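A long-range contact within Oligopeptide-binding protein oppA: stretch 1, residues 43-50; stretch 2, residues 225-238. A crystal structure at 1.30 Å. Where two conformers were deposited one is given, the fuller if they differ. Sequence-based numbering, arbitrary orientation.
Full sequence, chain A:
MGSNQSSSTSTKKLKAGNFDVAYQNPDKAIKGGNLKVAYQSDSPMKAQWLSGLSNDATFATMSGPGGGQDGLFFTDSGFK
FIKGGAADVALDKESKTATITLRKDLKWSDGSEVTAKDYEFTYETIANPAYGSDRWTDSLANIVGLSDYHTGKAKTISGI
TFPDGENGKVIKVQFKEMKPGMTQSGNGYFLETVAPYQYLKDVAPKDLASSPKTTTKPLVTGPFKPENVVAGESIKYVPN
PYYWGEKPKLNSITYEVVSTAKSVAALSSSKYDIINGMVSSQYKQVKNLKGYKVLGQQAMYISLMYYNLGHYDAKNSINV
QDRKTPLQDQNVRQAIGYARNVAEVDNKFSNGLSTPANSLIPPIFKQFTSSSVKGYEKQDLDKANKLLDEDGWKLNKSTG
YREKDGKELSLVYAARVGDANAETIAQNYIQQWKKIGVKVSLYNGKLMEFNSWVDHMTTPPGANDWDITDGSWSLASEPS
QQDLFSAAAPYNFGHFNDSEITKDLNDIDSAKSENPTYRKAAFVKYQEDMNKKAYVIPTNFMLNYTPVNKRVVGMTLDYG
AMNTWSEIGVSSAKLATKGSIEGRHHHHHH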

# COMPACT_ATOMS: atom_id res chain seq x y z
N SER A 43 0.90 4.85 -16.05
CA SER A 43 -0.17 3.91 -16.39
C SER A 43 -1.57 4.54 -16.27
O SER A 43 -1.78 5.42 -15.50
CB SER A 43 -0.14 2.72 -15.42
OG SER A 43 0.99 1.91 -15.64
N PRO A 44 -2.52 4.03 -17.02
CA PRO A 44 -3.90 4.49 -16.90
C PRO A 44 -4.44 4.30 -15.47
O PRO A 44 -4.15 3.35 -14.78
CB PRO A 44 -4.67 3.57 -17.89
CG PRO A 44 -3.67 3.08 -18.81
CD PRO A 44 -2.36 3.02 -18.07
N MET A 45 -5.28 5.24 -15.08
CA MET A 45 -6.03 5.15 -13.84
C MET A 45 -6.92 3.88 -13.84
O MET A 45 -7.49 3.54 -14.81
CB MET A 45 -6.91 6.42 -13.80
CG MET A 45 -7.73 6.50 -12.57
SD MET A 45 -8.87 7.90 -12.58
CE MET A 45 -10.13 7.38 -13.82
N LYS A 46 -7.00 3.23 -12.72
CA LYS A 46 -7.90 2.08 -12.52
C LYS A 46 -8.94 2.52 -11.50
O LYS A 46 -8.78 2.39 -10.32
CB LYS A 46 -7.13 0.86 -12.01
CG LYS A 46 -6.23 0.28 -13.03
CD LYS A 46 -5.51 -0.90 -12.44
CE LYS A 46 -6.45 -1.99 -11.80
NZ LYS A 46 -7.30 -2.57 -12.77
N ALA A 47 -10.03 3.08 -12.00
CA ALA A 47 -11.13 3.52 -11.12
C ALA A 47 -11.76 2.31 -10.42
O ALA A 47 -12.20 1.44 -11.03
CB ALA A 47 -12.22 4.26 -11.88
N GLN A 48 -11.71 2.34 -9.11
CA GLN A 48 -12.37 1.31 -8.24
C GLN A 48 -12.69 1.98 -6.92
O GLN A 48 -11.83 2.28 -6.15
CB GLN A 48 -11.45 0.09 -8.03
CG GLN A 48 -12.12 -1.01 -7.12
CD GLN A 48 -13.61 -1.21 -7.48
OE1 GLN A 48 -14.46 -0.89 -6.74
NE2 GLN A 48 -13.85 -1.81 -8.63
N TRP A 49 -13.98 2.23 -6.71
CA TRP A 49 -14.40 3.05 -5.56
C TRP A 49 -14.56 2.26 -4.27
O TRP A 49 -14.70 2.82 -3.23
CB TRP A 49 -15.71 3.82 -5.94
CG TRP A 49 -15.43 4.88 -7.06
CD1 TRP A 49 -15.48 4.68 -8.38
CD2 TRP A 49 -15.00 6.23 -6.85
NE1 TRP A 49 -15.13 5.84 -9.03
CE2 TRP A 49 -14.85 6.81 -8.11
CE3 TRP A 49 -14.75 7.02 -5.70
CZ2 TRP A 49 -14.46 8.16 -8.29
CZ3 TRP A 49 -14.34 8.34 -5.88
CH2 TRP A 49 -14.19 8.89 -7.18
N LEU A 50 -14.51 0.94 -4.40
CA LEU A 50 -14.57 0.04 -3.21
C LEU A 50 -13.15 -0.30 -2.76
O LEU A 50 -12.39 -0.85 -3.47
CB LEU A 50 -15.32 -1.27 -3.53
CG LEU A 50 -16.79 -1.15 -4.01
CD1 LEU A 50 -17.38 -2.55 -4.15
CD2 LEU A 50 -17.66 -0.28 -3.02
N LYS A 225 -18.74 14.48 -5.03
CA LYS A 225 -19.11 13.27 -5.77
C LYS A 225 -18.56 13.33 -7.17
O LYS A 225 -18.42 14.39 -7.74
CB LYS A 225 -20.63 13.11 -5.79
CG LYS A 225 -21.37 14.23 -6.50
CD LYS A 225 -22.91 14.01 -6.49
CE LYS A 225 -23.57 15.11 -7.35
NZ LYS A 225 -25.03 14.86 -7.49
N PRO A 226 -18.24 12.17 -7.74
CA PRO A 226 -17.71 12.10 -9.10
C PRO A 226 -18.86 12.18 -10.11
O PRO A 226 -19.54 11.23 -10.34
CB PRO A 226 -17.03 10.70 -9.13
CG PRO A 226 -17.81 9.84 -8.17
CD PRO A 226 -18.26 10.82 -7.07
N GLU A 227 -19.07 13.37 -10.66
CA GLU A 227 -20.14 13.58 -11.63
C GLU A 227 -19.84 12.84 -12.93
O GLU A 227 -20.76 12.33 -13.58
CB GLU A 227 -20.34 15.07 -11.90
CG GLU A 227 -21.44 15.38 -12.92
CD GLU A 227 -22.84 15.23 -12.35
OE1 GLU A 227 -22.98 15.03 -11.12
OE2 GLU A 227 -23.82 15.32 -13.13
N ASN A 228 -18.60 12.81 -13.33
CA ASN A 228 -18.13 12.05 -14.48
C ASN A 228 -16.78 11.40 -14.23
O ASN A 228 -15.91 11.98 -13.58
CB ASN A 228 -18.07 12.93 -15.72
CG ASN A 228 -17.92 12.13 -17.00
OD1 ASN A 228 -16.92 12.25 -17.71
ND2 ASN A 228 -18.91 11.31 -17.31
N VAL A 229 -16.60 10.24 -14.80
CA VAL A 229 -15.35 9.53 -14.74
C VAL A 229 -15.00 9.06 -16.15
O VAL A 229 -15.78 8.39 -16.78
CB VAL A 229 -15.48 8.29 -13.82
CG1 VAL A 229 -14.19 7.49 -13.84
CG2 VAL A 229 -15.83 8.70 -12.41
N VAL A 230 -13.82 9.44 -16.64
CA VAL A 230 -13.32 9.00 -17.93
C VAL A 230 -12.31 7.88 -17.65
O VAL A 230 -11.25 8.12 -17.11
CB VAL A 230 -12.65 10.17 -18.71
CG1 VAL A 230 -12.02 9.68 -20.01
CG2 VAL A 230 -13.68 11.28 -19.01
N ALA A 231 -12.70 6.67 -17.97
CA ALA A 231 -11.91 5.49 -17.67
C ALA A 231 -10.46 5.69 -18.06
O ALA A 231 -10.15 6.12 -19.14
CB ALA A 231 -12.50 4.26 -18.35
N GLY A 232 -9.56 5.39 -17.14
CA GLY A 232 -8.15 5.44 -17.42
C GLY A 232 -7.54 6.84 -17.28
O GLY A 232 -6.36 6.96 -17.25
N GLU A 233 -8.38 7.87 -17.19
CA GLU A 233 -7.88 9.25 -17.30
C GLU A 233 -8.21 10.23 -16.17
O GLU A 233 -7.34 10.87 -15.66
CB GLU A 233 -8.40 9.85 -18.62
CG GLU A 233 -7.96 9.14 -19.89
CD GLU A 233 -8.45 9.85 -21.17
OE1 GLU A 233 -8.90 10.95 -21.09
OE2 GLU A 233 -8.36 9.20 -22.17
N SER A 234 -9.48 10.39 -15.85
CA SER A 234 -9.90 11.53 -15.04
C SER A 234 -11.22 11.37 -14.30
O SER A 234 -12.02 10.52 -14.60
CB SER A 234 -10.01 12.78 -15.97
OG SER A 234 -11.07 12.61 -16.86
N ILE A 235 -11.40 12.25 -13.34
CA ILE A 235 -12.65 12.40 -12.59
C ILE A 235 -13.01 13.90 -12.52
O ILE A 235 -12.17 14.71 -12.24
CB ILE A 235 -12.46 11.98 -11.11
CG1 ILE A 235 -11.81 10.58 -10.97
CG2 ILE A 235 -13.80 12.07 -10.34
CD1 ILE A 235 -11.21 10.30 -9.59
N LYS A 236 -14.26 14.23 -12.78
CA LYS A 236 -14.81 15.57 -12.50
C LYS A 236 -15.64 15.47 -11.24
O LYS A 236 -16.65 14.82 -11.19
CB LYS A 236 -15.70 16.17 -13.64
CG LYS A 236 -15.98 17.72 -13.40
CD LYS A 236 -17.08 18.34 -14.22
CE LYS A 236 -17.56 19.67 -13.59
NZ LYS A 236 -19.02 19.98 -13.69
N TYR A 237 -15.19 16.18 -10.24
CA TYR A 237 -15.88 16.24 -8.97
C TYR A 237 -16.73 17.53 -8.81
O TYR A 237 -16.28 18.64 -9.15
CB TYR A 237 -14.85 16.25 -7.88
CG TYR A 237 -14.16 14.94 -7.53
CD1 TYR A 237 -14.86 13.96 -6.83
CD2 TYR A 237 -12.81 14.74 -7.76
CE1 TYR A 237 -14.20 12.77 -6.41
CE2 TYR A 237 -12.18 13.57 -7.35
CZ TYR A 237 -12.89 12.61 -6.68
OH TYR A 237 -12.31 11.48 -6.20
N VAL A 238 -17.94 17.37 -8.26
CA VAL A 238 -18.80 18.51 -7.89
C VAL A 238 -19.22 18.29 -6.45
O VAL A 238 -19.09 17.17 -5.95
CB VAL A 238 -20.08 18.61 -8.82
CG1 VAL A 238 -19.59 18.76 -10.27
CG2 VAL A 238 -20.97 17.37 -8.66
O HOH W 1 -10.65 3.56 -14.95

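Residues 43-50, an irregular segment, lie against a β-hairpin in residues 225-238, burying 433 Å² in total. One direct hydrogen bond joins the backbones, from Met 45 N to Gly 232 O (3.0 Å, 149° at the hydrogen). Beside it, Gly 232 CA makes a CA-H...O contact with Met 45 O (3.3 Å). Water 1 reinforces this point, accepting from Gly 232 N (3.1 Å) and Ala 47 N (3.1 Å) and donating to Met 45 O (3.2 Å). Gly 232 turns the hairpin at phi/psi 84/-13, where a CB would jam against the preceding carbonyl oxygen; it would also lie 3.6 Å from Pro 44 CB.

The remaining contact is largely apolar. Met 45 points toward the hairpin with chi1 and chi2 both t, extending the chain, and chi3 p (72°) then bends the methyl over the turn: CE lies 3.6 Å from Val 230 O and 4.1 Å from Val 229 CG1, while SD is 4.3 Å from Ile 235 CG1. The long, unbranched, apolar side chain suits this buried place, reaching the turn backbone and Val 229 and Ile 235 together. Ala 47, also pointing toward the hairpin, adds a small methyl, its CB 4.3 Å from Val 229 CG1.

Trp 49, chi1 m (-67°) and chi2 89°, carries its six-membered ring to the hairpin strands. Pro 226 CG sits over one face, 4.1 Å from the centroid of that ring and 25° off its normal, a CH-pi contact that the compact proline ring fits well. At the edge, Trp 49 CH2 is 3.3 Å from Tyr 237 OH; Tyr 237 starts sideways, but chi1 m (-77°) brings its end nearer. Ile 235, chi1 m and chi2 t, places CD1 4.1 Å from Trp 49 CH2. Trp 49 NE1 and Tyr 237 OH are hydrogen-bonded elsewhere in the structure, so both polar groups are satisfied despite burial.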